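PDB 5LFZ: ArCE4A from Arthrobacter sp. AW19M34-1, which probably removes N-acetyl groups from chitin-type polysaccharides or oligosaccharides, acting as a metal-dependent carbohydrate esterase of family 4. Local coordinates for residues A[33-37]-A[61-65]; A[147-153]-A[175-179]; A[86-90]-A[121-127]; A[115-121]-A[136-141]. All blocks are in the same frame, centred on the assembly; numbering follows the deposited sequence.

Interaction 1: residues A[33-37]-A[61-65]; sequences DGPGE and NVKKY. With NI (nickel (II) ion), chain B.
Tyr65 lies along the loop from Pro35 to Glu37, and its side chain meets this loop nearly all the way out. It starts against the proline, Tyr65 CB being 3.4 Å from Pro35 CG. With CG anti to the carbonyl carbon (chi1 -76°), the ring is laid over the loop, and Tyr65 CG and CD1 rest on the same pyrrolidine. Pro35 CB stands over the ring face in a CH-pi contact, 4.1 Å from the Tyr65 centroid. Farther out, CE1 passes Gly36 CA, and Tyr65 CE2 comes within 3.3 Å of Gly36 O. The hydroxyl ends beside the next peptide, Tyr65 OH 3.2 Å from Glu37 N, at an angle too poor for a hydrogen bond. Pro35, which follows a cis peptide bond, also meets helix 59-62: its CD packs on Asn61 CB at 3.7 Å and touches Val62 CG2. Leu69 and Val57 add to the apolar surroundings of Pro35. Asn61 ND2 lies 2.9 Å from Asp33 O. At the start of the loop Asp33 binds nickel through OD1 at 2.1 Å, while OD2 accepts from a metal-bound water. The contact is thus largely apolar, a cis-proline against a tyrosine face, next to a carboxylate that binds the metal.

Interaction 2: residues A[147-153]-A[175-179]; sequences DWKHHDP and IHESS
His176 meets Asp147 through its ring edge, and His151 approaches it edge-on, offset from the ring centre. Towards the aspartate, NE2 donates a hydrogen bond of 2.8 Å to Asp147 OD2, bent to 138° at the hydrogen. The oxygen lies practically in the imidazole plane, yet the donor arrives from above the carboxylate, the two planes being 60° apart. The CB atoms of both residues point toward the other segment, and chi1 of 57° at His176, with CG between the backbone N and the carbonyl carbon, brings NE2 to the carboxylate. The His151-His176 pair is offset edge-to-face, with ring centroids 5.1 Å apart. Beyond the rings, Ser178 fills the angle where helix 147-150 has ended: its CB lies 3.3 Å from His151 O and 3.5 Å from Pro153 CD. Replacing His176 by an alanine removes the ring, which would probably leave Asp147 OD2 without one of its donors and open a gap beside His151. The same oxygen also accepts from the backbone N of His173. A buried carboxylate oxygen gripped by an imidazole N-H and a peptide N-H is consistent with Asp147, in the D-x-x-D-W sequence characteristic of this family, being restrained in its rotation.

Interaction 3: residues A[86-90]-A[121-127]; sequences HKDIT and PPYGAHG. With NI (nickel (II) ion), chain B.
The two loops run side by side without a direct backbone hydrogen bond, Asp88 CA lying 5.5 Å from Pro122 CA and Thr90 CA 5.9 Å from His126 CA. At one end His86 binds nickel through NE2 at 2.1 Å. Its ring is held on two sides by the Pro-Pro-Tyr sequence characteristic of CE4 deacetylases. Pro122 CB sits over the ring centre in a CH-pi contact, 3.9 Å from the His86 centroid and 12° off the normal. Tyr123 receives the His86 edge on its face, with planes at 88°. His86 ND1 also makes a weak hydrogen bond of 3.1 Å to Tyr123 OH. The backbone N of Tyr123 donates to a nickel-bound water, consistent with the oxyanion-binding role of this peptide in related enzymes. At the other end, Asp88 holds CG trans to its backbone N (chi1 -179°), which brings OD1 back to Thr90. Asp88 OD1 accepts from Thr90 N in an Asx turn and from Thr90 OG1 at 2.6 Å, both from one face of the carboxylate, while Ala125 CB packs 3.2 Å from Asp88 OD1. An alanine in place of Asp88 lacks this acceptor, which would probably set the Thr90 hydroxyl free to turn and weaken the bend. Between the ends, one water links Ile89 N to Pro122 O and Ala125 O. Loop 86-90 leads from strand 78-81 towards helix 94-112; loop 121-127 follows that helix and runs into helix 128-131, where Asp131 bonds His126 ND1 and Gly127 N.

Interaction 4: residues A[115-121]-A[136-141]; sequences KPQILRP and YPLVLW
Leu119 and Leu138 pair in a single parallel beta bridge inside the NodB-homology domain, whose CE4 members have a distorted beta/alpha-barrel fold. Two backbone hydrogen bonds make the bridge: Leu119 N donates to Pro137 O at 3.1 Å, nearly along the C=O axis, and Val139 N donates to Leu119 O at 2.8 Å.

Arg120 supplies the side-chain hydrogen bonds. Its CG stands opposite the backbone N, and the bend at chi3 (-78°) swings the guanidinium back over the neighbouring segment. There NE donates to Val139 O at 3.0 Å and NH2 to Leu140 O at 2.8 Å, the latter from above the carbonyl plane. NH1 continues to Asp32 in a salt bridge, so the buried charge has a carboxylate mate. Trp141 brings its ring edge over the guanidinium face, Trp141 CE3 being 3.7 Å from Arg120 NE, with the planes 84° apart. The backbone O of Arg120 accepts from His82 ND1, placing this residue in the second shell of the nickel site.

The remaining contacts are mostly apolar. Ile118 CB meets Val139 CG2 at 3.8 Å, and Pro121 CG meets Leu140 CD1 at the same distance. Tyr136 lies with one face along the Pro116 backbone and its edge against Leu119 CB, while its hydroxyl bonds Asp105 of helix 94-112. Along its rim, Tyr136 CE1 comes 3.1 Å from Pro116 O.

In the fold
Interactions 1 and 3 meet at the nickel site: Asp33 OD1 of one lies 3.1 Å from His86 NE2 of the other, and both bind the metal, which His82 and three waters complete. Interaction 2 reaches the same region through Ile175, whose CG2 packs 3.4 Å from Asp33 CB and whose side chain is about 7 Å from nickel. Interaction 4 lies nearer the centre of the chain, with the Arg120 side chain about 6 Å from the metal. It shares Pro121 with interaction 3, and Trp141 CH2 touches Gly124 CA at 3.6 Å. Interactions 1 and 3 thus supply metal ligands, while 2 and 4 each bring one side chain near the nickel.

Interaction 1: residues A[33-37]-A[61-65]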
loop_
_atom_site.group_PDB
_atom_site.type_symbol
_atom_site.label_atom_id
_atom_site.label_comp_id
_atom_site.label_asym_id
_atom_site.label_seq_id
_atom_site.Cartn_x
_atom_site.Cartn_y
_atom_site.Cartn_z
ATOM N N ASP A 33 5.518 1.625 4.461
ATOM C CA ASP A 33 6.479 1.896 5.546
ATOM C C ASP A 33 5.992 2.919 6.562
ATOM O O ASP A 33 6.713 3.241 7.516
ATOM C CB ASP A 33 7.835 2.380 5.016
ATOM C CG ASP A 33 8.618 1.322 4.254
ATOM O OD1 ASP A 33 8.117 0.209 4.015
ATOM O OD2 ASP A 33 9.759 1.637 3.867
ATOM N N GLY A 34 4.797 3.459 6.352
ATOM C CA GLY A 34 4.196 4.355 7.320
ATOM C C GLY A 34 3.502 3.578 8.422
ATOM O O GLY A 34 3.661 2.361 8.523
ATOM N N PRO A 35 2.736 4.274 9.268
ATOM C CA PRO A 35 2.553 5.731 9.277
ATOM C C PRO A 35 3.767 6.478 9.833
ATOM O O PRO A 35 4.625 5.899 10.507
ATOM C CB PRO A 35 1.336 5.919 10.179
ATOM C CG PRO A 35 1.370 4.730 11.090
ATOM C CD PRO A 35 1.910 3.596 10.284
ATOM N N GLY A 36 3.830 7.771 9.541
ATOM C CA GLY A 36 4.894 8.611 10.050
ATOM C C GLY A 36 4.450 10.057 10.055
ATOM O O GLY A 36 3.258 10.350 9.942
ATOM N N GLU A 37 5.418 10.961 10.164
ATOM C CA GLU A 37 5.139 12.380 10.349
ATOM C C GLU A 37 4.520 13.038 9.118
ATOM O O GLU A 37 3.985 14.147 9.210
ATOM C CB GLU A 37 6.421 13.112 10.730
ATOM C CG GLU A 37 7.466 13.083 9.629
ATOM C CD GLU A 37 8.840 13.493 10.111
ATOM O OE1 GLU A 37 9.095 14.710 10.214
ATOM O OE2 GLU A 37 9.660 12.592 10.391
ATOM N N ASN A 61 5.224 1.017 13.731
ATOM C CA ASN A 61 4.845 2.418 13.561
ATOM C C ASN A 61 3.394 2.655 13.941
ATOM O O ASN A 61 3.014 3.760 14.329
ATOM C CB ASN A 61 5.060 2.875 12.113
ATOM C CG ASN A 61 6.523 3.063 11.757
ATOM O OD1 ASN A 61 7.396 3.101 12.628
ATOM N ND2 ASN A 61 6.797 3.202 10.462
ATOM N N VAL A 62 2.589 1.604 13.824
ATOM C CA VAL A 62 1.146 1.696 14.019
ATOM C C VAL A 62 0.792 2.039 15.462
ATOM O O VAL A 62 -0.136 2.813 15.714
ATOM C CB VAL A 62 0.461 0.383 13.601
ATOM C CG1 VAL A 62 -0.981 0.333 14.095
ATOM C CG2 VAL A 62 0.532 0.209 12.088
ATOM N N LYS A 63 1.545 1.467 16.398
ATOM C CA LYS A 63 1.390 1.745 17.825
ATOM C C LYS A 63 1.317 3.237 18.132
ATOM O O LYS A 63 0.520 3.673 18.964
ATOM C CB LYS A 63 2.554 1.132 18.606
ATOM C CG LYS A 63 2.838 -0.310 18.256
ATOM C CD LYS A 63 2.161 -1.240 19.238
ATOM C CE LYS A 63 2.409 -2.692 18.880
ATOM N NZ LYS A 63 1.360 -3.572 19.453
ATOM N N LYS A 64 2.154 4.006 17.444
ATOM C CA LYS A 64 2.283 5.440 17.682
ATOM C C LYS A 64 1.208 6.258 16.969
ATOM O O LYS A 64 1.019 7.434 17.275
ATOM C CB LYS A 64 3.664 5.924 17.236
ATOM C CG LYS A 64 4.827 5.220 17.912
ATOM C CD LYS A 64 6.157 5.753 17.406
ATOM C CE LYS A 64 6.338 5.450 15.927
ATOM N NZ LYS A 64 7.687 5.851 15.438
ATOM N N TYR A 65 0.509 5.641 16.021
ATOM C CA TYR A 65 -0.409 6.388 15.163
ATOM C C TYR A 65 -1.839 5.857 15.078
ATOM O O TYR A 65 -2.351 5.662 13.970
ATOM C CB TYR A 65 0.155 6.437 13.746
ATOM C CG TYR A 65 1.286 7.411 13.566
ATOM C CD1 TYR A 65 2.598 7.029 13.803
ATOM C CD2 TYR A 65 1.042 8.708 13.146
ATOM C CE1 TYR A 65 3.635 7.918 13.636
ATOM C CE2 TYR A 65 2.067 9.601 12.974
ATOM C CZ TYR A 65 3.362 9.205 13.221
ATOM O OH TYR A 65 4.383 10.105 13.048
HETATM NI NI NI B . 8.918 -1.300 2.862
HETATM O O HOH W 1 10.561 -0.129 2.306
HETATM O O HOH W 2 8.543 -0.970 0.987
HETATM O O HOH W 3 9.675 -2.803 1.531
#

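Interaction 2: residues A[147-153]-A[175-179]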
loop_
_atom_site.group_PDB
_atom_site.type_symbol
_atom_site.label_atom_id
_atom_site.label_comp_id
_atom_site.label_asym_id
_atom_site.label_seq_id
_atom_site.Cartn_x
_atom_site.Cartn_y
_atom_site.Cartn_z
ATOM N N ASP A 147 11.053 6.000 -5.262
ATOM C CA ASP A 147 11.131 7.162 -4.381
ATOM C C ASP A 147 11.965 6.848 -3.136
ATOM O O ASP A 147 12.490 7.757 -2.487
ATOM C CB ASP A 147 9.729 7.695 -4.014
ATOM C CG ASP A 147 8.906 6.748 -3.141
ATOM O OD1 ASP A 147 9.099 5.515 -3.172
ATOM O OD2 ASP A 147 8.020 7.275 -2.433
ATOM N N TRP A 148 12.139 5.558 -2.853
ATOM C CA TRP A 148 12.977 5.100 -1.750
ATOM C C TRP A 148 14.463 5.355 -2.018
ATOM O O TRP A 148 15.270 5.360 -1.087
ATOM C CB TRP A 148 12.732 3.608 -1.487
ATOM C CG TRP A 148 12.940 2.759 -2.709
ATOM C CD1 TRP A 148 12.061 2.572 -3.733
ATOM C CD2 TRP A 148 14.098 1.978 -3.029
ATOM N NE1 TRP A 148 12.601 1.734 -4.679
ATOM C CE2 TRP A 148 13.851 1.353 -4.268
ATOM C CE3 TRP A 148 15.319 1.746 -2.388
ATOM C CZ2 TRP A 148 14.779 0.511 -4.880
ATOM C CZ3 TRP A 148 16.241 0.908 -2.996
ATOM C CH2 TRP A 148 15.967 0.303 -4.230
ATOM N N LYS A 149 14.825 5.558 -3.284
ATOM C CA LYS A 149 16.209 5.888 -3.623
ATOM C C LYS A 149 16.434 7.376 -3.849
ATOM O O LYS A 149 17.402 7.939 -3.335
ATOM C CB LYS A 149 16.687 5.135 -4.872
ATOM C CG LYS A 149 17.051 3.687 -4.638
ATOM N N HIS A 150 15.565 8.018 -4.628
ATOM C CA HIS A 150 15.860 9.388 -5.047
ATOM C C HIS A 150 15.154 10.460 -4.222
ATOM O O HIS A 150 15.584 11.612 -4.228
ATOM C CB HIS A 150 15.532 9.581 -6.536
ATOM C CG HIS A 150 14.146 9.164 -6.928
ATOM N ND1 HIS A 150 13.014 9.823 -6.494
ATOM C CD2 HIS A 150 13.714 8.179 -7.750
ATOM C CE1 HIS A 150 11.945 9.248 -7.014
ATOM N NE2 HIS A 150 12.340 8.249 -7.783
ATOM N N HIS A 151 14.086 10.084 -3.518
ATOM C CA HIS A 151 13.337 11.023 -2.682
ATOM C C HIS A 151 12.963 12.301 -3.425
ATOM O O HIS A 151 12.979 13.385 -2.845
ATOM C CB HIS A 151 14.139 11.392 -1.430
ATOM C CG HIS A 151 14.641 10.211 -0.659
ATOM N ND1 HIS A 151 13.864 9.539 0.259
ATOM C CD2 HIS A 151 15.845 9.591 -0.660
ATOM C CE1 HIS A 151 14.565 8.549 0.785
ATOM N NE2 HIS A 151 15.770 8.561 0.245
ATOM N N ASP A 152 12.638 12.170 -4.706
ATOM C CA ASP A 152 12.355 13.324 -5.549
ATOM C C ASP A 152 10.905 13.294 -6.001
ATOM O O ASP A 152 10.485 12.358 -6.677
ATOM C CB ASP A 152 13.291 13.345 -6.759
ATOM C CG ASP A 152 13.091 14.573 -7.630
ATOM O OD1 ASP A 152 12.421 14.469 -8.677
ATOM O OD2 ASP A 152 13.600 15.644 -7.257
ATOM N N PRO A 153 10.133 14.326 -5.635
ATOM C CA PRO A 153 8.697 14.290 -5.933
ATOM C C PRO A 153 8.384 14.276 -7.426
ATOM O O PRO A 153 7.487 13.556 -7.845
ATOM C CB PRO A 153 8.166 15.565 -5.267
ATOM C CG PRO A 153 9.354 16.441 -5.073
ATOM C CD PRO A 153 10.527 15.526 -4.877
ATOM N N ILE A 175 7.472 7.766 3.868
ATOM C CA ILE A 175 8.581 7.917 4.813
ATOM C C ILE A 175 9.233 9.277 4.690
ATOM O O ILE A 175 10.116 9.621 5.460
ATOM C CB ILE A 175 9.688 6.853 4.610
ATOM C CG1 ILE A 175 10.251 6.901 3.189
ATOM C CG2 ILE A 175 9.161 5.489 4.890
ATOM C CD1 ILE A 175 11.510 6.074 2.969
ATOM N N HIS A 176 8.798 10.050 3.707
ATOM C CA HIS A 176 9.566 11.212 3.290
ATOM C C HIS A 176 8.671 12.270 2.665
ATOM O O HIS A 176 7.584 11.966 2.168
ATOM C CB HIS A 176 10.697 10.735 2.361
ATOM C CG HIS A 176 10.225 9.964 1.166
ATOM N ND1 HIS A 176 10.556 10.301 -0.127
ATOM C CD2 HIS A 176 9.339 8.948 1.070
ATOM C CE1 HIS A 176 9.975 9.452 -0.960
ATOM N NE2 HIS A 176 9.214 8.637 -0.260
ATOM N N GLU A 177 9.121 13.520 2.734
ATOM C CA GLU A 177 8.328 14.664 2.295
ATOM C C GLU A 177 7.963 14.593 0.818
ATOM O O GLU A 177 6.933 15.115 0.405
ATOM C CB GLU A 177 9.073 15.973 2.577
ATOM C CG GLU A 177 8.287 17.204 2.159
ATOM C CD GLU A 177 8.247 18.270 3.225
ATOM O OE1 GLU A 177 8.824 19.353 2.995
ATOM O OE2 GLU A 177 7.644 18.025 4.292
ATOM N N SER A 178 8.801 13.944 0.018
ATOM C CA SER A 178 8.581 13.979 -1.420
ATOM C C SER A 178 7.267 13.311 -1.821
ATOM O O SER A 178 6.661 13.704 -2.805
ATOM C CB SER A 178 9.760 13.358 -2.175
ATOM O OG SER A 178 10.039 12.049 -1.754
ATOM N N SER A 179 6.799 12.334 -1.050
ATOM C CA SER A 179 5.499 11.743 -1.346
ATOM C C SER A 179 4.355 12.737 -1.136
ATOM O O SER A 179 3.406 12.778 -1.921
ATOM C CB SER A 179 5.284 10.492 -0.496
ATOM O OG SER A 179 6.218 9.499 -0.881
#

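Interaction 3: residues A[86-90]-A[121-127]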
loop_
_atom_site.group_PDB
_atom_site.type_symbol
_atom_site.label_atom_id
_atom_site.label_comp_id
_atom_site.label_asym_id
_atom_site.label_seq_id
_atom_site.Cartn_x
_atom_site.Cartn_y
_atom_site.Cartn_z
ATOM N N HIS A 86 9.656 -4.676 9.460
ATOM C CA HIS A 86 10.199 -4.578 8.098
ATOM C C HIS A 86 11.344 -5.545 7.823
ATOM O O HIS A 86 12.317 -5.198 7.152
ATOM C CB HIS A 86 10.659 -3.144 7.795
ATOM C CG HIS A 86 10.625 -2.800 6.336
ATOM N ND1 HIS A 86 11.674 -3.064 5.482
ATOM C CD2 HIS A 86 9.660 -2.227 5.577
ATOM C CE1 HIS A 86 11.360 -2.664 4.263
ATOM N NE2 HIS A 86 10.144 -2.149 4.295
ATOM N N LYS A 87 11.229 -6.763 8.328
ATOM C CA LYS A 87 12.221 -7.783 8.024
ATOM C C LYS A 87 11.825 -8.558 6.765
ATOM O O LYS A 87 10.645 -8.806 6.516
ATOM C CB LYS A 87 12.400 -8.733 9.215
ATOM C CG LYS A 87 13.048 -8.070 10.423
ATOM C CD LYS A 87 13.078 -8.972 11.646
ATOM C CE LYS A 87 13.625 -8.212 12.850
ATOM N NZ LYS A 87 13.733 -9.053 14.076
ATOM N N ASP A 88 12.824 -8.903 5.959
ATOM C CA ASP A 88 12.659 -9.829 4.844
ATOM C C ASP A 88 12.124 -11.143 5.407
ATOM O O ASP A 88 12.814 -11.805 6.178
ATOM C CB ASP A 88 14.011 -10.014 4.134
ATOM C CG ASP A 88 13.952 -10.950 2.933
ATOM O OD1 ASP A 88 13.039 -11.795 2.827
ATOM O OD2 ASP A 88 14.876 -10.854 2.089
ATOM N N ILE A 89 10.904 -11.522 5.026
ATOM C CA ILE A 89 10.263 -12.681 5.638
ATOM C C ILE A 89 10.970 -13.978 5.263
ATOM O O ILE A 89 10.828 -14.981 5.960
ATOM C CB ILE A 89 8.769 -12.812 5.253
ATOM C CG1 ILE A 89 8.617 -13.191 3.781
ATOM C CG2 ILE A 89 8.006 -11.535 5.579
ATOM C CD1 ILE A 89 7.192 -13.463 3.370
ATOM N N THR A 90 11.733 -13.965 4.173
ATOM C CA THR A 90 12.422 -15.181 3.741
ATOM C C THR A 90 13.643 -15.457 4.612
ATOM O O THR A 90 14.265 -16.510 4.504
ATOM C CB THR A 90 12.862 -15.110 2.264
ATOM O OG1 THR A 90 13.941 -14.178 2.120
ATOM C CG2 THR A 90 11.700 -14.696 1.373
ATOM N N PRO A 121 5.082 -7.992 1.230
ATOM C CA PRO A 121 6.318 -8.408 1.897
ATOM C C PRO A 121 7.410 -7.362 1.715
ATOM O O PRO A 121 7.577 -6.858 0.607
ATOM C CB PRO A 121 6.677 -9.714 1.186
ATOM C CG PRO A 121 6.106 -9.554 -0.186
ATOM C CD PRO A 121 4.834 -8.745 -0.012
ATOM N N PRO A 122 8.130 -7.031 2.795
ATOM C CA PRO A 122 9.260 -6.094 2.712
ATOM C C PRO A 122 10.237 -6.452 1.597
ATOM O O PRO A 122 10.565 -7.626 1.420
ATOM C CB PRO A 122 9.918 -6.232 4.084
ATOM C CG PRO A 122 8.775 -6.542 4.990
ATOM C CD PRO A 122 7.862 -7.439 4.184
ATOM N N TYR A 123 10.661 -5.438 0.843
ATOM C CA TYR A 123 11.626 -5.589 -0.248
ATOM C C TYR A 123 11.083 -6.454 -1.383
ATOM O O TYR A 123 11.817 -6.796 -2.308
ATOM C CB TYR A 123 12.950 -6.170 0.274
ATOM C CG TYR A 123 13.423 -5.499 1.545
ATOM C CD1 TYR A 123 13.971 -4.223 1.517
ATOM C CD2 TYR A 123 13.306 -6.134 2.774
ATOM C CE1 TYR A 123 14.391 -3.599 2.679
ATOM C CE2 TYR A 123 13.722 -5.519 3.941
ATOM C CZ TYR A 123 14.264 -4.253 3.890
ATOM O OH TYR A 123 14.680 -3.643 5.054
ATOM N N GLY A 124 9.798 -6.790 -1.314
ATOM C CA GLY A 124 9.174 -7.652 -2.304
ATOM C C GLY A 124 9.605 -9.105 -2.191
ATOM O O GLY A 124 9.297 -9.923 -3.056
ATOM N N ALA A 125 10.321 -9.424 -1.118
ATOM C CA ALA A 125 10.924 -10.740 -0.963
ATOM C C ALA A 125 9.915 -11.737 -0.419
ATOM O O ALA A 125 9.328 -11.517 0.638
ATOM C CB ALA A 125 12.135 -10.661 -0.052
ATOM N N HIS A 126 9.726 -12.832 -1.149
ATOM C CA HIS A 126 8.788 -13.873 -0.744
ATOM C C HIS A 126 9.122 -15.183 -1.454
ATOM O O HIS A 126 10.041 -15.240 -2.272
ATOM C CB HIS A 126 7.350 -13.446 -1.049
ATOM C CG HIS A 126 7.021 -13.443 -2.508
ATOM N ND1 HIS A 126 6.270 -14.432 -3.104
ATOM C CD2 HIS A 126 7.361 -12.581 -3.498
ATOM C CE1 HIS A 126 6.153 -14.177 -4.395
ATOM N NE2 HIS A 126 6.807 -13.060 -4.659
ATOM N N GLY A 127 8.379 -16.235 -1.134
ATOM C CA GLY A 127 8.595 -17.535 -1.741
ATOM C C GLY A 127 7.495 -18.473 -1.297
ATOM O O GLY A 127 7.007 -18.351 -0.178
HETATM NI NI NI B . 8.918 -1.300 2.862
HETATM O O HOH W 4 15.561 -5.256 7.038
HETATM O O HOH W 5 9.731 -9.973 2.807
HETATM O O HOH W 3 9.675 -2.803 1.531
HETATM O O HOH W 2 8.543 -0.970 0.987
HETATM O O HOH W 1 10.561 -0.129 2.306
#

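Interaction 4: residues A[115-121]-A[136-141]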
loop_
_atom_site.group_PDB
_atom_site.type_symbol
_atom_site.label_atom_id
_atom_site.label_comp_id
_atom_site.label_asym_id
_atom_site.label_seq_id
_atom_site.Cartn_x
_atom_site.Cartn_y
_atom_site.Cartn_z
ATOM N N LYS A 115 -9.106 -5.505 10.594
ATOM C CA LYS A 115 -8.048 -6.438 10.258
ATOM C C LYS A 115 -7.651 -6.196 8.807
ATOM O O LYS A 115 -8.523 -6.030 7.955
ATOM C CB LYS A 115 -8.521 -7.882 10.470
ATOM C CG LYS A 115 -7.429 -8.933 10.401
ATOM C CD LYS A 115 -8.016 -10.336 10.506
ATOM C CE LYS A 115 -8.774 -10.532 11.815
ATOM N NZ LYS A 115 -7.905 -11.077 12.896
ATOM N N PRO A 116 -6.339 -6.150 8.515
ATOM C CA PRO A 116 -5.949 -6.013 7.109
ATOM C C PRO A 116 -6.375 -7.245 6.326
ATOM O O PRO A 116 -6.567 -8.312 6.915
ATOM C CB PRO A 116 -4.425 -5.895 7.173
ATOM C CG PRO A 116 -4.067 -6.653 8.412
ATOM C CD PRO A 116 -5.167 -6.344 9.389
ATOM N N GLN A 117 -6.542 -7.102 5.019
ATOM C CA GLN A 117 -6.968 -8.223 4.200
ATOM C C GLN A 117 -5.917 -8.550 3.156
ATOM O O GLN A 117 -6.101 -9.448 2.338
ATOM C CB GLN A 117 -8.312 -7.918 3.536
ATOM C CG GLN A 117 -9.409 -7.567 4.524
ATOM C CD GLN A 117 -10.634 -6.984 3.851
ATOM O OE1 GLN A 117 -10.572 -6.535 2.705
ATOM N NE2 GLN A 117 -11.758 -6.988 4.560
ATOM N N ILE A 118 -4.816 -7.805 3.193
ATOM C CA ILE A 118 -3.716 -7.958 2.251
ATOM C C ILE A 118 -2.391 -7.698 2.962
ATOM O O ILE A 118 -2.354 -6.988 3.969
ATOM C CB ILE A 118 -3.849 -6.982 1.055
ATOM C CG1 ILE A 118 -3.977 -5.542 1.566
ATOM C CG2 ILE A 118 -5.058 -7.337 0.202
ATOM C CD1 ILE A 118 -4.193 -4.510 0.462
ATOM N N LEU A 119 -1.309 -8.266 2.439
ATOM C CA LEU A 119 0.021 -8.051 3.004
ATOM C C LEU A 119 1.012 -7.839 1.872
ATOM O O LEU A 119 0.936 -8.505 0.843
ATOM C CB LEU A 119 0.448 -9.241 3.880
ATOM C CG LEU A 119 1.817 -9.183 4.583
ATOM C CD1 LEU A 119 1.761 -9.916 5.923
ATOM C CD2 LEU A 119 2.944 -9.746 3.719
ATOM N N ARG A 120 1.936 -6.905 2.064
ATOM C CA ARG A 120 3.025 -6.687 1.115
ATOM C C ARG A 120 4.330 -7.053 1.806
ATOM O O ARG A 120 4.636 -6.523 2.871
ATOM C CB ARG A 120 3.052 -5.243 0.629
ATOM C CG ARG A 120 4.253 -4.924 -0.233
ATOM C CD ARG A 120 4.130 -3.547 -0.844
ATOM N NE ARG A 120 3.222 -3.510 -1.988
ATOM C CZ ARG A 120 2.715 -2.382 -2.478
ATOM N NH1 ARG A 120 3.025 -1.228 -1.901
ATOM N NH2 ARG A 120 1.902 -2.400 -3.532
ATOM N N PRO A 121 5.082 -7.992 1.230
ATOM C CA PRO A 121 6.318 -8.408 1.897
ATOM C C PRO A 121 7.410 -7.362 1.715
ATOM O O PRO A 121 7.577 -6.858 0.607
ATOM C CB PRO A 121 6.677 -9.714 1.186
ATOM C CG PRO A 121 6.106 -9.554 -0.186
ATOM C CD PRO A 121 4.834 -8.745 -0.012
ATOM N N TYR A 136 -3.204 -13.793 4.030
ATOM C CA TYR A 136 -3.707 -12.755 3.131
ATOM C C TYR A 136 -3.058 -12.888 1.759
ATOM O O TYR A 136 -1.971 -13.447 1.642
ATOM C CB TYR A 136 -3.418 -11.350 3.697
ATOM C CG TYR A 136 -3.753 -11.181 5.162
ATOM C CD1 TYR A 136 -5.049 -11.361 5.617
ATOM C CD2 TYR A 136 -2.773 -10.838 6.091
ATOM C CE1 TYR A 136 -5.368 -11.215 6.949
ATOM C CE2 TYR A 136 -3.086 -10.685 7.439
ATOM C CZ TYR A 136 -4.389 -10.875 7.858
ATOM O OH TYR A 136 -4.745 -10.746 9.187
ATOM N N PRO A 137 -3.722 -12.377 0.710
ATOM C CA PRO A 137 -3.010 -12.271 -0.564
ATOM C C PRO A 137 -1.754 -11.420 -0.402
ATOM O O PRO A 137 -1.770 -10.450 0.357
ATOM C CB PRO A 137 -4.021 -11.578 -1.483
ATOM C CG PRO A 137 -5.364 -11.845 -0.849
ATOM C CD PRO A 137 -5.100 -11.866 0.622
ATOM N N LEU A 138 -0.682 -11.795 -1.086
ATOM C CA LEU A 138 0.522 -10.980 -1.104
ATOM C C LEU A 138 0.431 -9.986 -2.257
ATOM O O LEU A 138 0.280 -10.372 -3.415
ATOM C CB LEU A 138 1.780 -11.847 -1.230
ATOM C CG LEU A 138 2.202 -12.654 0.002
ATOM C CD1 LEU A 138 1.331 -13.891 0.200
ATOM C CD2 LEU A 138 3.663 -13.047 -0.099
ATOM N N VAL A 139 0.516 -8.701 -1.940
ATOM C CA VAL A 139 0.367 -7.681 -2.962
ATOM C C VAL A 139 1.695 -6.984 -3.233
ATOM O O VAL A 139 2.231 -6.286 -2.374
ATOM C CB VAL A 139 -0.696 -6.643 -2.565
ATOM C CG1 VAL A 139 -0.839 -5.579 -3.648
ATOM C CG2 VAL A 139 -2.032 -7.343 -2.283
ATOM N N LEU A 140 2.230 -7.206 -4.426
ATOM C CA LEU A 140 3.451 -6.529 -4.851
ATOM C C LEU A 140 3.069 -5.301 -5.662
ATOM O O LEU A 140 2.188 -4.543 -5.256
ATOM C CB LEU A 140 4.353 -7.470 -5.654
ATOM C CG LEU A 140 5.071 -8.585 -4.875
ATOM C CD1 LEU A 140 5.722 -8.049 -3.609
ATOM C CD2 LEU A 140 4.136 -9.720 -4.539
ATOM N N TRP A 141 3.722 -5.109 -6.807
ATOM C CA TRP A 141 3.546 -3.902 -7.613
ATOM C C TRP A 141 4.115 -4.097 -9.015
ATOM O O TRP A 141 4.955 -4.970 -9.234
ATOM C CB TRP A 141 4.239 -2.705 -6.947
ATOM C CG TRP A 141 5.723 -2.917 -6.785
ATOM C CD1 TRP A 141 6.708 -2.603 -7.689
ATOM C CD2 TRP A 141 6.384 -3.501 -5.661
ATOM N NE1 TRP A 141 7.938 -2.960 -7.191
ATOM C CE2 TRP A 141 7.766 -3.514 -5.946
ATOM C CE3 TRP A 141 5.942 -4.014 -4.434
ATOM C CZ2 TRP A 141 8.709 -4.011 -5.047
ATOM C CZ3 TRP A 141 6.878 -4.511 -3.547
ATOM C CH2 TRP A 141 8.245 -4.507 -3.855
#